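Local coordinates for Rpb7-binding protein seb1 (Schizosaccharomyces pombe 972h-, PDB 5MDT) that drives transcription termination by binding nascent RNA and RNA polymerase II, the latter probably through its CTD-interacting domain, at residues A5-I10 with A45-Y50. Sequence-based numbering, arbitrary orientation.
Sequences AEFDGI and ASVYKY
F7 reaches from helix 4-16 toward 45-50 and meets it with the edge of its ring. A chi1 of -174°, with CG opposite the backbone N, carries the ring toward helix 40-53, and its far corner CZ touches the V47 methyl CG2 at 3.6 Å, close to the ring plane. The neighbouring ring atom CE2 lies 3.9 Å from S46 CB, so two successive residues of helix 40-53 line this one edge. D8 follows with the polar half of the contact. Its CG stands anti to the carbonyl carbon (chi1 -66°), which swings OD1 over to S46, whose hydroxyl OG donates a 2.7 Å hydrogen bond to it. The hydroxyl comes in on the syn side of the carboxylate, 20° out of its plane. S46 OG also makes a weak hydrogen bond to the carbonyl of Q42 in its own helix. Were D8 an alanine, the S46 hydroxyl would probably lose its acceptor across the interface, leaving segments 5-10 and 45-50 in touch only through the edge of the F7 ring. The segment axes run nearly parallel, 18° apart and 10.6 Å at closest approach. Among the neighbouring helices of the all-helical CID fold, F7 packs on L29 of helix 23-35 and edge-to-face with F43, while I69 of helix 59-79 touches both F7 and V47.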
# COMPACT_ATOMS: atom_id res chain seq x y z
N ALA A 5 -16.81 6.32 1.80
CA ALA A 5 -17.02 7.15 3.00
C ALA A 5 -16.59 6.38 4.26
O ALA A 5 -15.85 6.92 5.09
CB ALA A 5 -18.48 7.58 3.10
N GLU A 6 -16.98 5.09 4.37
CA GLU A 6 -16.57 4.25 5.50
C GLU A 6 -15.04 4.09 5.52
O GLU A 6 -14.43 4.20 6.59
CB GLU A 6 -17.25 2.88 5.44
CG GLU A 6 -16.89 2.01 6.64
CD GLU A 6 -17.78 0.83 6.99
OE1 GLU A 6 -18.63 0.43 6.16
OE2 GLU A 6 -17.58 0.27 8.09
N PHE A 7 -14.43 3.82 4.35
CA PHE A 7 -12.98 3.64 4.22
C PHE A 7 -12.24 4.90 4.72
O PHE A 7 -11.31 4.77 5.53
CB PHE A 7 -12.68 3.38 2.72
CG PHE A 7 -11.25 3.02 2.36
CD1 PHE A 7 -10.85 1.69 2.30
CD2 PHE A 7 -10.34 4.01 1.98
CE1 PHE A 7 -9.55 1.35 1.89
CE2 PHE A 7 -9.06 3.68 1.56
CZ PHE A 7 -8.66 2.35 1.52
N ASP A 8 -12.66 6.11 4.27
CA ASP A 8 -12.03 7.37 4.70
C ASP A 8 -12.19 7.58 6.22
O ASP A 8 -11.27 8.10 6.86
CB ASP A 8 -12.60 8.56 3.92
CG ASP A 8 -12.26 8.54 2.44
OD1 ASP A 8 -11.34 7.78 2.04
OD2 ASP A 8 -12.92 9.29 1.67
N GLY A 9 -13.34 7.17 6.76
CA GLY A 9 -13.64 7.26 8.19
C GLY A 9 -12.74 6.38 9.04
O GLY A 9 -12.33 6.79 10.13
N ILE A 10 -12.42 5.17 8.55
CA ILE A 10 -11.48 4.27 9.24
C ILE A 10 -10.06 4.89 9.23
O ILE A 10 -9.37 4.87 10.25
CB ILE A 10 -11.47 2.85 8.62
CG1 ILE A 10 -12.85 2.17 8.82
CG2 ILE A 10 -10.33 1.98 9.23
CD1 ILE A 10 -13.13 1.01 7.89
N ALA A 45 -6.28 6.57 -4.18
CA ALA A 45 -6.03 8.00 -3.88
C ALA A 45 -6.23 8.29 -2.37
O ALA A 45 -5.48 9.10 -1.81
CB ALA A 45 -6.96 8.89 -4.73
N SER A 46 -7.24 7.69 -1.73
CA SER A 46 -7.45 7.90 -0.28
C SER A 46 -6.26 7.35 0.55
O SER A 46 -5.85 7.98 1.53
CB SER A 46 -8.78 7.30 0.17
OG SER A 46 -9.85 8.14 -0.21
N VAL A 47 -5.68 6.19 0.16
CA VAL A 47 -4.50 5.67 0.87
C VAL A 47 -3.32 6.65 0.68
O VAL A 47 -2.58 6.92 1.63
CB VAL A 47 -4.17 4.27 0.33
CG1 VAL A 47 -2.82 3.78 0.88
CG2 VAL A 47 -5.29 3.30 0.67
N TYR A 48 -3.13 7.17 -0.55
CA TYR A 48 -2.05 8.11 -0.83
C TYR A 48 -2.22 9.35 0.06
O TYR A 48 -1.27 9.74 0.74
CB TYR A 48 -2.08 8.50 -2.33
CG TYR A 48 -1.07 9.57 -2.70
CD1 TYR A 48 0.27 9.24 -2.96
CD2 TYR A 48 -1.41 10.91 -2.68
CE1 TYR A 48 1.21 10.22 -3.29
CE2 TYR A 48 -0.49 11.90 -3.04
CZ TYR A 48 0.82 11.55 -3.32
OH TYR A 48 1.70 12.56 -3.65
N LYS A 49 -3.44 9.92 0.13
CA LYS A 49 -3.68 11.14 0.93
C LYS A 49 -3.43 10.87 2.42
O LYS A 49 -2.73 11.65 3.08
CB LYS A 49 -5.11 11.65 0.72
CG LYS A 49 -5.24 12.31 -0.66
CD LYS A 49 -6.71 12.68 -1.00
CE LYS A 49 -7.37 13.74 -0.15
NZ LYS A 49 -6.67 15.03 -0.19
N TYR A 50 -3.90 9.73 2.91
CA TYR A 50 -3.66 9.38 4.32
C TYR A 50 -2.17 9.23 4.59
O TYR A 50 -1.67 9.84 5.54
CB TYR A 50 -4.40 8.07 4.71
CG TYR A 50 -3.99 7.58 6.09
CD1 TYR A 50 -4.42 8.24 7.25
CD2 TYR A 50 -3.13 6.49 6.24
CE1 TYR A 50 -4.01 7.82 8.52
CE2 TYR A 50 -2.69 6.09 7.51
CZ TYR A 50 -3.14 6.75 8.64
OH TYR A 50 -2.73 6.40 9.90